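Local coordinates for protein butyrophilin subfamily 1 member A1 (Bos taurus, PDB 4HH8) that probably takes part in the secretion of milk-fat droplets and probably restrains the proliferation and cytokine secretion of activated T cells, at residues A[32-37]-A[123-128]; A[50-55]-A[107-112]; A[132-137]-A[215-220]; A[173-178]-A[189-194]. The protein carries 1 engineered substitution. All blocks are in the same frame, centred on the assembly; numbering follows the deposited sequence.

Contact 1: residues A[32-37]-A[123-128]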
# COMPACT_ATOMS: atom_id res chain seq x y z
N ALA A 32 7.52 -6.57 -4.00
CA ALA A 32 6.37 -7.38 -3.68
C ALA A 32 6.30 -8.55 -4.64
O ALA A 32 6.73 -8.46 -5.79
CB ALA A 32 5.09 -6.58 -3.77
N GLU A 33 5.69 -9.62 -4.15
CA GLU A 33 5.47 -10.82 -4.94
C GLU A 33 4.00 -11.07 -5.01
O GLU A 33 3.34 -11.09 -3.98
CB GLU A 33 6.23 -12.01 -4.32
CG GLU A 33 7.78 -11.79 -4.43
CD GLU A 33 8.60 -13.05 -4.07
OE1 GLU A 33 8.04 -14.15 -4.05
OE2 GLU A 33 9.81 -12.92 -3.77
N LEU A 34 3.50 -11.26 -6.24
CA LEU A 34 2.10 -11.53 -6.54
C LEU A 34 1.95 -12.98 -6.98
O LEU A 34 2.18 -13.30 -8.12
CB LEU A 34 1.60 -10.63 -7.66
CG LEU A 34 1.33 -9.16 -7.32
CD1 LEU A 34 2.36 -8.57 -6.37
CD2 LEU A 34 1.26 -8.36 -8.60
N PRO A 35 1.54 -13.86 -6.06
CA PRO A 35 1.53 -15.32 -6.36
C PRO A 35 0.23 -15.75 -6.97
O PRO A 35 -0.80 -15.10 -6.76
CB PRO A 35 1.74 -15.96 -4.99
CG PRO A 35 1.28 -14.82 -3.94
CD PRO A 35 1.04 -13.54 -4.71
N CYS A 36 0.28 -16.78 -7.79
CA CYS A 36 -0.89 -17.50 -8.23
C CYS A 36 -0.43 -18.93 -8.47
O CYS A 36 0.76 -19.17 -8.77
CB CYS A 36 -1.46 -16.93 -9.52
SG CYS A 36 -2.32 -15.38 -9.33
N ARG A 37 -1.34 -19.89 -8.32
CA ARG A 37 -0.98 -21.30 -8.48
C ARG A 37 -2.05 -22.06 -9.23
O ARG A 37 -3.23 -21.69 -9.22
CB ARG A 37 -0.64 -21.97 -7.13
CG ARG A 37 -1.75 -21.89 -6.08
CD ARG A 37 -1.63 -22.90 -4.92
NE ARG A 37 -2.92 -22.98 -4.20
CZ ARG A 37 -3.11 -23.41 -2.94
NH1 ARG A 37 -2.09 -23.83 -2.19
NH2 ARG A 37 -4.34 -23.41 -2.43
N VAL A 123 -5.17 -11.07 -8.01
CA VAL A 123 -4.32 -10.74 -6.85
C VAL A 123 -4.46 -9.25 -6.57
O VAL A 123 -4.43 -8.41 -7.50
CB VAL A 123 -2.82 -11.04 -7.11
CG1 VAL A 123 -2.01 -11.10 -5.78
CG2 VAL A 123 -2.65 -12.32 -7.86
N HIS A 124 -4.62 -8.90 -5.30
CA HIS A 124 -4.75 -7.51 -4.94
C HIS A 124 -3.43 -7.14 -4.35
O HIS A 124 -2.97 -7.83 -3.45
CB HIS A 124 -5.89 -7.27 -3.93
CG HIS A 124 -7.25 -7.61 -4.46
ND1 HIS A 124 -7.94 -6.78 -5.34
CD2 HIS A 124 -8.05 -8.68 -4.24
CE1 HIS A 124 -9.11 -7.33 -5.63
NE2 HIS A 124 -9.20 -8.49 -4.98
N LEU A 125 -2.78 -6.12 -4.90
CA LEU A 125 -1.63 -5.51 -4.24
C LEU A 125 -2.08 -4.32 -3.41
O LEU A 125 -2.76 -3.43 -3.89
CB LEU A 125 -0.60 -5.07 -5.27
CG LEU A 125 0.66 -4.51 -4.61
CD1 LEU A 125 1.29 -5.54 -3.68
CD2 LEU A 125 1.63 -4.03 -5.65
N LYS A 126 -1.73 -4.31 -2.13
CA LYS A 126 -2.03 -3.16 -1.28
C LYS A 126 -0.73 -2.51 -0.89
O LYS A 126 0.02 -3.12 -0.18
CB LYS A 126 -2.75 -3.58 0.01
CG LYS A 126 -4.21 -3.99 -0.16
CD LYS A 126 -5.09 -2.82 -0.42
CE LYS A 126 -6.51 -3.18 -0.20
NZ LYS A 126 -7.28 -1.96 -0.46
N VAL A 127 -0.51 -1.26 -1.29
CA VAL A 127 0.75 -0.60 -1.01
C VAL A 127 0.59 0.32 0.18
O VAL A 127 -0.48 0.91 0.36
CB VAL A 127 1.28 0.23 -2.23
CG1 VAL A 127 2.56 0.90 -1.83
CG2 VAL A 127 1.43 -0.67 -3.49
N ALA A 128 1.64 0.42 0.98
CA ALA A 128 1.62 1.24 2.17
C ALA A 128 2.95 1.99 2.33
O ALA A 128 4.00 1.51 1.93
CB ALA A 128 1.36 0.38 3.40
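Strands 32-37 and 123-128 run nearly antiparallel, at 167°, but no hydrogen bond passes between them: their axes stay 7.7 Å apart at closest approach and side chains fill the interval. Aliphatic contacts do most of the work. Val123 points CG1 anti to its backbone N (chi1 -163°), which brings that methyl to 4.1 Å from Leu34 CB, the two side chains crossing obliquely. The same Val123 CG1 sits 4.0 Å from Pro35 CD, the two side chains crossing at about a right angle. Two residues on, Leu125 also carries CG anti to N (chi1 -176°) and spends a single methyl on two neighbours: Leu125 CD1 lies 3.9 Å from Ala32 CB and 4.2 Å from Leu34 CD1.

The pair belongs to the core of an immunoglobulin V-set sandwich, strands B and G facing each other from opposite sheets. Leu34 is hydrogen-bonded through its backbone to Val95 in one sheet, Val123 to Tyr108 in the other, and Ile24 and Ala26 of strand 24-27 pack alongside.

The sulfur contact is the closest. Cys36 SG, anti to the carbonyl carbon, comes to 3.4 Å from Val123 CG2, the second valine methyl, which also lies 3.5 Å from Pro35 O. That sulfur is bonded to Cys110, so Val123 rests directly against the intersheet disulfide.

Contact 2: residues A[50-55]-A[107-112]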
# COMPACT_ATOMS: atom_id res chain seq x y z
N ARG A 50 0.83 -14.75 -17.70
CA ARG A 50 0.63 -13.32 -17.96
C ARG A 50 0.06 -12.63 -16.72
O ARG A 50 -0.98 -13.04 -16.22
CB ARG A 50 -0.35 -13.12 -19.12
CG ARG A 50 -0.59 -11.64 -19.47
CD ARG A 50 -1.73 -11.43 -20.50
NE ARG A 50 -1.36 -12.02 -21.78
CZ ARG A 50 -0.82 -11.37 -22.81
NH1 ARG A 50 -0.59 -10.06 -22.76
NH2 ARG A 50 -0.51 -12.05 -23.91
N TRP A 51 0.73 -11.61 -16.22
CA TRP A 51 0.11 -10.76 -15.21
C TRP A 51 -0.26 -9.45 -15.88
O TRP A 51 0.50 -8.92 -16.69
CB TRP A 51 1.06 -10.50 -14.04
CG TRP A 51 1.02 -11.51 -12.96
CD1 TRP A 51 0.50 -11.34 -11.72
CD2 TRP A 51 1.55 -12.84 -12.99
NE1 TRP A 51 0.68 -12.47 -10.97
CE2 TRP A 51 1.33 -13.40 -11.73
CE3 TRP A 51 2.27 -13.57 -13.94
CZ2 TRP A 51 1.73 -14.70 -11.39
CZ3 TRP A 51 2.68 -14.86 -13.62
CH2 TRP A 51 2.40 -15.41 -12.34
N PHE A 52 -1.45 -8.94 -15.59
CA PHE A 52 -1.88 -7.68 -16.19
C PHE A 52 -2.79 -6.92 -15.25
O PHE A 52 -3.26 -7.46 -14.23
CB PHE A 52 -2.52 -7.91 -17.57
CG PHE A 52 -3.82 -8.70 -17.54
CD1 PHE A 52 -5.05 -8.04 -17.52
CD2 PHE A 52 -3.81 -10.09 -17.57
CE1 PHE A 52 -6.24 -8.73 -17.51
CE2 PHE A 52 -4.99 -10.81 -17.57
CZ PHE A 52 -6.23 -10.12 -17.55
N ARG A 53 -3.06 -5.67 -15.59
CA ARG A 53 -3.92 -4.85 -14.77
C ARG A 53 -5.25 -4.63 -15.47
O ARG A 53 -6.15 -5.46 -15.38
CB ARG A 53 -3.20 -3.56 -14.40
CG ARG A 53 -2.18 -3.82 -13.30
CD ARG A 53 -1.46 -2.62 -12.86
NE ARG A 53 -2.19 -1.85 -11.87
CZ ARG A 53 -1.69 -0.79 -11.25
NH1 ARG A 53 -0.46 -0.38 -11.54
NH2 ARG A 53 -2.40 -0.11 -10.37
N GLU A 54 -5.35 -3.56 -16.23
CA GLU A 54 -6.61 -3.23 -16.87
C GLU A 54 -6.70 -3.86 -18.27
O GLU A 54 -7.72 -4.49 -18.58
CB GLU A 54 -6.84 -1.71 -16.84
CG GLU A 54 -7.52 -1.24 -15.51
CD GLU A 54 -6.81 -0.07 -14.81
OE1 GLU A 54 -6.64 1.01 -15.44
OE2 GLU A 54 -6.42 -0.22 -13.61
N LYS A 55 -5.66 -3.75 -19.09
CA LYS A 55 -5.65 -4.41 -20.40
C LYS A 55 -4.79 -5.69 -20.37
O LYS A 55 -3.71 -5.68 -19.77
CB LYS A 55 -5.11 -3.46 -21.48
CG LYS A 55 -6.05 -2.31 -21.88
CD LYS A 55 -5.43 -1.43 -22.99
CE LYS A 55 -6.17 -0.08 -23.13
NZ LYS A 55 -6.56 0.22 -24.55
N GLU A 107 -5.67 -3.93 -8.39
CA GLU A 107 -6.04 -5.29 -8.75
C GLU A 107 -5.16 -5.77 -9.89
O GLU A 107 -4.96 -5.05 -10.89
CB GLU A 107 -7.51 -5.30 -9.20
CG GLU A 107 -8.06 -6.69 -9.53
CD GLU A 107 -9.44 -6.65 -10.22
OE1 GLU A 107 -10.46 -6.73 -9.48
OE2 GLU A 107 -9.50 -6.52 -11.49
N TYR A 108 -4.66 -6.98 -9.78
CA TYR A 108 -3.91 -7.60 -10.87
C TYR A 108 -4.63 -8.87 -11.23
O TYR A 108 -5.32 -9.45 -10.38
CB TYR A 108 -2.49 -7.94 -10.42
CG TYR A 108 -1.63 -6.73 -10.20
CD1 TYR A 108 -0.63 -6.38 -11.13
CD2 TYR A 108 -1.82 -5.91 -9.08
CE1 TYR A 108 0.18 -5.26 -10.94
CE2 TYR A 108 -1.03 -4.76 -8.89
CZ TYR A 108 -0.03 -4.45 -9.80
OH TYR A 108 0.76 -3.34 -9.62
N ARG A 109 -4.46 -9.31 -12.46
CA ARG A 109 -4.97 -10.60 -12.86
C ARG A 109 -3.83 -11.50 -13.32
O ARG A 109 -2.95 -11.07 -14.06
CB ARG A 109 -6.04 -10.43 -13.94
CG ARG A 109 -7.30 -9.69 -13.45
CD ARG A 109 -8.48 -10.00 -14.37
NE ARG A 109 -9.75 -9.34 -14.00
CZ ARG A 109 -10.74 -9.91 -13.31
NH1 ARG A 109 -10.63 -11.16 -12.87
NH2 ARG A 109 -11.85 -9.22 -13.06
N CYS A 110 -3.86 -12.76 -12.89
CA CYS A 110 -2.86 -13.74 -13.34
C CYS A 110 -3.49 -14.76 -14.24
O CYS A 110 -4.41 -15.48 -13.84
CB CYS A 110 -2.21 -14.44 -12.17
SG CYS A 110 -3.42 -15.26 -11.06
N PHE A 111 -2.95 -14.86 -15.45
CA PHE A 111 -3.48 -15.70 -16.50
C PHE A 111 -2.45 -16.77 -16.87
O PHE A 111 -1.28 -16.45 -17.11
CB PHE A 111 -3.78 -14.77 -17.67
CG PHE A 111 -4.30 -15.44 -18.90
CD1 PHE A 111 -5.67 -15.71 -19.04
CD2 PHE A 111 -3.45 -15.71 -19.96
CE1 PHE A 111 -6.16 -16.30 -20.20
CE2 PHE A 111 -3.91 -16.29 -21.13
CZ PHE A 111 -5.28 -16.59 -21.25
N PHE A 112 -2.90 -18.03 -16.89
CA PHE A 112 -2.10 -19.20 -17.25
C PHE A 112 -2.72 -19.81 -18.49
O PHE A 112 -3.90 -20.09 -18.48
CB PHE A 112 -2.20 -20.27 -16.17
CG PHE A 112 -1.42 -19.99 -14.94
CD1 PHE A 112 -0.40 -20.84 -14.56
CD2 PHE A 112 -1.73 -18.91 -14.13
CE1 PHE A 112 0.32 -20.60 -13.39
CE2 PHE A 112 -1.00 -18.65 -12.98
CZ PHE A 112 0.01 -19.48 -12.60
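Four backbone hydrogen bonds fix this antiparallel register, two each for Arg50 with Phe111 and Phe52 with Arg109, and the side chains then meet across it, on alternate faces, through CH-pi contacts. Between them Trp51 pairs with Cys110, whose CB sits over one face of the indole, 3.9 Å from the centroid of the Trp51 five-membered ring. Cys110 SG lies obliquely to that ring. On the face of Phe52 and Arg109, the phenyl takes the crowded position between N and the carbonyl carbon (chi1 65°) and so swings over the partner strand, with Arg109 CB 3.9 Å from the Phe52 centroid and Phe111 CB at the ring edge.

Where strand 50-52 gives way to a loop, Arg53 runs beside Tyr108 in the same direction. Arg53 CG lies 3.6 Å from Tyr108 CE1, over the ring face, and a bend at chi3 (84°) lays the guanidinium within 21° of the ring plane, over Tyr108 OH. Arg53 NH2 is hydrogen-bonded to Ser103 O.

Tyr108 OH hydrogen-bonds to Asp104 O: a tyrosine corner. Cys110 of strand F, disulfide-bonded to Cys36 of strand B, with Trp51 of strand C packed on it, forms the classic pin of the immunoglobulin V-set fold.

Contact 3: residues A[132-137]-A[215-220]; sequences SDPHIS and KEVEVS
At the heart of this contact, Pro134 and Ile136 interlock with Val217 and Val219, while one end frays into a salt bridge at the surface. The two strands, 135-137 and 215-220, run in roughly the same direction, 31° apart, and no backbone hydrogen bond links them, so the packed part is held by van der Waals contact, mostly between apolar side chains. Val217 is central. Its CG1 stands in the crowded position between N and the carbonyl carbon (chi1 66°), where it rises between two residues: Val217 CG1 is 3.8 Å from Pro134 CB and 3.6 Å from Ile136 CG1. Ile136 crosses both valines obliquely, and its tip, CD1, goes on to meet Val219 CG1 at 3.9 Å. Pro134 also lies across the root of Lys215, with Pro134 CD 3.6 Å from Lys215 CB.

Beyond that CB the character changes. Lys215 runs extended beyond CG, and its NZ meets Asp133 OD1 at 3.2 Å, nearly along the carboxylate C-O axis, the two side chains crossing at about a right angle. The ammonium is also hydrogen-bonded to Gly131 O, so the exposed aspartate shares it with a backbone carbonyl.

Strand 135-140 edges one sheet of the second immunoglobulin-like domain, beside 146-155, and 213-220 edges the other, beside 201-208. Together they close one flank of the sandwich, strands A and G by position. Ile136 reaches inward to Cys150 and Cys204, the domain's disulfide, and Ser132 continues the link to strand 146-155 by hydrogen-bonding to Val153.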
# COMPACT_ATOMS: atom_id res chain seq x y z
N SER A 132 6.56 10.48 8.30
CA SER A 132 7.53 11.09 9.21
C SER A 132 7.00 11.22 10.61
O SER A 132 5.76 11.24 10.79
CB SER A 132 7.87 12.50 8.73
OG SER A 132 6.69 13.28 8.60
N ASP A 133 7.91 11.32 11.59
CA ASP A 133 7.58 11.71 12.96
C ASP A 133 6.67 12.93 12.98
O ASP A 133 7.04 13.99 12.46
CB ASP A 133 8.83 12.02 13.78
CG ASP A 133 9.66 10.79 14.12
OD1 ASP A 133 9.46 9.70 13.55
OD2 ASP A 133 10.57 10.90 14.96
N PRO A 134 5.45 12.79 13.57
CA PRO A 134 4.49 13.92 13.58
C PRO A 134 5.00 15.09 14.39
O PRO A 134 5.83 14.91 15.27
CB PRO A 134 3.23 13.33 14.23
CG PRO A 134 3.65 11.98 14.80
CD PRO A 134 4.85 11.52 14.01
N HIS A 135 4.48 16.27 14.11
CA HIS A 135 4.92 17.45 14.79
C HIS A 135 3.74 18.29 15.16
O HIS A 135 2.84 18.49 14.35
CB HIS A 135 5.83 18.28 13.88
CG HIS A 135 6.37 19.49 14.57
ND1 HIS A 135 5.81 20.74 14.42
CD2 HIS A 135 7.36 19.62 15.48
CE1 HIS A 135 6.46 21.59 15.19
NE2 HIS A 135 7.38 20.94 15.86
N ILE A 136 3.77 18.82 16.37
CA ILE A 136 2.73 19.75 16.77
C ILE A 136 3.23 21.19 16.91
O ILE A 136 4.16 21.46 17.64
CB ILE A 136 2.00 19.30 18.09
CG1 ILE A 136 1.23 18.00 17.87
CG2 ILE A 136 1.04 20.36 18.53
CD1 ILE A 136 0.76 17.31 19.22
N SER A 137 2.58 22.09 16.19
CA SER A 137 2.71 23.54 16.33
C SER A 137 1.70 24.04 17.32
O SER A 137 0.53 23.70 17.21
CB SER A 137 2.34 24.22 15.02
OG SER A 137 3.48 24.45 14.25
N LYS A 215 2.55 6.50 14.65
CA LYS A 215 3.52 7.31 15.37
C LYS A 215 2.77 8.40 16.06
O LYS A 215 1.69 8.79 15.61
CB LYS A 215 4.57 7.94 14.46
CG LYS A 215 5.42 6.96 13.71
CD LYS A 215 6.41 7.72 12.85
CE LYS A 215 7.27 6.81 11.99
NZ LYS A 215 8.32 7.64 11.33
N GLU A 216 3.31 8.87 17.19
CA GLU A 216 2.64 9.92 17.93
C GLU A 216 3.62 10.93 18.46
O GLU A 216 4.84 10.70 18.48
CB GLU A 216 1.80 9.35 19.08
CG GLU A 216 2.57 9.13 20.36
CD GLU A 216 1.72 8.47 21.41
OE1 GLU A 216 1.14 7.39 21.13
OE2 GLU A 216 1.67 9.00 22.54
N VAL A 217 3.06 12.07 18.84
CA VAL A 217 3.84 13.14 19.39
C VAL A 217 2.99 13.77 20.48
O VAL A 217 1.78 13.94 20.33
CB VAL A 217 4.29 14.17 18.31
CG1 VAL A 217 3.08 14.91 17.71
CG2 VAL A 217 5.33 15.15 18.87
N GLU A 218 3.63 14.06 21.59
CA GLU A 218 2.95 14.65 22.73
C GLU A 218 3.43 16.08 22.86
O GLU A 218 4.58 16.37 22.61
CB GLU A 218 3.29 13.82 23.98
CG GLU A 218 2.55 14.19 25.26
CD GLU A 218 2.34 12.97 26.14
OE1 GLU A 218 3.05 11.96 25.94
OE2 GLU A 218 1.44 13.02 27.03
N VAL A 219 2.54 17.00 23.20
CA VAL A 219 2.97 18.36 23.51
C VAL A 219 2.45 18.77 24.89
O VAL A 219 1.73 18.01 25.52
CB VAL A 219 2.58 19.36 22.40
CG1 VAL A 219 1.07 19.60 22.37
CG2 VAL A 219 3.35 20.67 22.57
N SER A 220 2.82 19.96 25.34
CA SER A 220 2.65 20.38 26.71
C SER A 220 1.99 21.75 26.70
O SER A 220 2.46 22.65 26.01
CB SER A 220 4.01 20.49 27.37
OG SER A 220 3.88 20.35 28.77

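Contact 4: residues A[173-178]-A[189-194]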
# COMPACT_ATOMS: atom_id res chain seq x y z
N SER A 173 -10.35 16.05 15.32
CA SER A 173 -9.81 17.32 14.80
C SER A 173 -10.92 18.37 14.62
O SER A 173 -12.10 18.05 14.55
CB SER A 173 -9.09 17.11 13.46
OG SER A 173 -8.17 16.01 13.53
N MSE A 174 -10.51 19.62 14.51
CA MSE A 174 -11.37 20.69 13.98
C MSE A 174 -11.41 20.54 12.48
O MSE A 174 -12.49 20.39 11.88
CB MSE A 174 -10.79 22.05 14.31
CG MSE A 174 -11.45 22.67 15.55
SE MSE A 174 -13.33 23.21 15.20
CE MSE A 174 -12.86 25.00 14.47
N SER A 175 -10.22 20.59 11.88
CA SER A 175 -10.12 20.49 10.45
C SER A 175 -9.00 19.52 10.08
O SER A 175 -8.11 19.32 10.84
CB SER A 175 -9.82 21.86 9.85
OG SER A 175 -8.50 22.26 10.18
N GLU A 176 -9.05 18.94 8.88
CA GLU A 176 -7.94 18.15 8.42
C GLU A 176 -7.76 18.34 6.95
O GLU A 176 -8.73 18.55 6.23
CB GLU A 176 -8.14 16.65 8.62
CG GLU A 176 -8.77 16.23 9.91
CD GLU A 176 -8.69 14.73 10.14
OE1 GLU A 176 -8.77 13.91 9.17
OE2 GLU A 176 -8.53 14.37 11.31
N SER A 177 -6.52 18.10 6.53
CA SER A 177 -6.08 18.14 5.14
C SER A 177 -5.13 17.03 4.81
O SER A 177 -4.22 16.78 5.57
CB SER A 177 -5.24 19.41 4.92
OG SER A 177 -6.05 20.26 4.21
N ARG A 178 -5.29 16.46 3.62
CA ARG A 178 -4.32 15.56 3.05
C ARG A 178 -4.01 15.95 1.59
O ARG A 178 -4.89 16.21 0.84
CB ARG A 178 -4.86 14.12 3.11
CG ARG A 178 -4.90 13.58 4.52
CD ARG A 178 -5.81 12.41 4.64
NE ARG A 178 -5.92 11.93 6.02
CZ ARG A 178 -6.72 12.46 6.96
NH1 ARG A 178 -7.52 13.52 6.70
NH2 ARG A 178 -6.76 11.91 8.15
N ARG A 189 -2.30 17.34 7.56
CA ARG A 189 -2.34 18.45 8.50
C ARG A 189 -3.65 18.34 9.30
O ARG A 189 -4.71 18.17 8.74
CB ARG A 189 -2.34 19.78 7.74
CG ARG A 189 -0.98 20.28 7.34
CD ARG A 189 -1.00 21.83 7.21
NE ARG A 189 -0.08 22.31 6.17
CZ ARG A 189 -0.16 23.50 5.56
NH1 ARG A 189 -1.11 24.38 5.89
NH2 ARG A 189 0.72 23.83 4.61
N ALA A 190 -3.60 18.46 10.61
CA ALA A 190 -4.83 18.50 11.37
C ALA A 190 -4.75 19.53 12.48
O ALA A 190 -3.73 19.63 13.14
CB ALA A 190 -5.14 17.14 11.92
N SER A 191 -5.85 20.22 12.71
CA SER A 191 -5.92 21.28 13.70
C SER A 191 -7.00 21.04 14.70
O SER A 191 -8.06 20.52 14.35
CB SER A 191 -6.20 22.63 13.07
OG SER A 191 -4.95 23.10 12.61
N VAL A 192 -6.76 21.50 15.92
CA VAL A 192 -7.69 21.34 16.98
C VAL A 192 -7.62 22.64 17.81
O VAL A 192 -6.60 23.35 17.80
CB VAL A 192 -7.32 20.04 17.72
CG1 VAL A 192 -6.27 20.22 18.83
CG2 VAL A 192 -8.48 19.24 18.08
N ILE A 193 -8.71 23.00 18.47
CA ILE A 193 -8.67 24.12 19.41
C ILE A 193 -8.84 23.55 20.82
O ILE A 193 -9.81 22.88 21.09
CB ILE A 193 -9.71 25.19 19.05
CG1 ILE A 193 -9.38 25.79 17.67
CG2 ILE A 193 -9.72 26.28 20.11
CD1 ILE A 193 -10.41 26.74 17.13
N ILE A 194 -7.84 23.75 21.68
CA ILE A 194 -7.91 23.31 23.08
C ILE A 194 -8.69 24.33 23.91
O ILE A 194 -8.26 25.48 24.02
CB ILE A 194 -6.50 23.10 23.69
CG1 ILE A 194 -5.66 22.15 22.84
CG2 ILE A 194 -6.61 22.61 25.15
CD1 ILE A 194 -6.27 20.76 22.59
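Glu176 leaves its strand on the same face as Ala190, its non-hydrogen-bonded partner. Its CB passes 3.8 Å from Arg189 O, and its CG comes to 4.2 Å from the Ala190 methyl, CB. The extended chain carries the carboxylate off that face, between Ser173 and Arg178. There OE2 accepts from Ser173 OG at 2.8 Å, on the anti lone pair, and OE1 takes two nitrogens of Arg178, NH1 at 2.8 Å and NH2 at 3.0 Å. Both bonds lie in the guanidinium plane but come from above the carboxylate plane.

The backbones of this antiparallel hairpin, strands 175-180 and 186-194, are paired through Ser175 with Ser191 and Ser177 with Arg189. At the loop side Met174 (a selenomethionine) and Ser175 both give their N-H to Ser191 O, with Met174 N at 2.6 Å from that oxygen: a classic beta bulge. Met174 CE then rests 4.0 Å from Ile193 CD1.

Ser173 OG also hydrogen-bonds to Trp163 NE1, and Arg178 NH2 to Pro159 O, so both partners of the glutamate are tied to the facing part of the domain. Three donors grip one carboxylate, two of them from the single cationic guanidinium of Arg178, which should favour its ionised form and limit its rotation.

From the N terminus, strand 32-37 opens contact 1, and the chain goes on through 50-55 to 107-112, where contact 2 closes inside that larger loop; 123-128 then closes contact 1. The two meet at the Cys36-Cys110 disulfide, contact 2 pairing strands within a sheet, contact 1 joining that sheet to the opposite one. The chain then crosses directly into the second domain, where contact 3 opens at 132-137, its centre about 33 Å from that of contact 1. Contact 4 is a short hairpin nested within the loop that 215-220 finally closes. Contact 3 joins edge strands of the second domain's two sheets; contact 4 pairs neighbours within one of them, at its other edge. Nothing crosses.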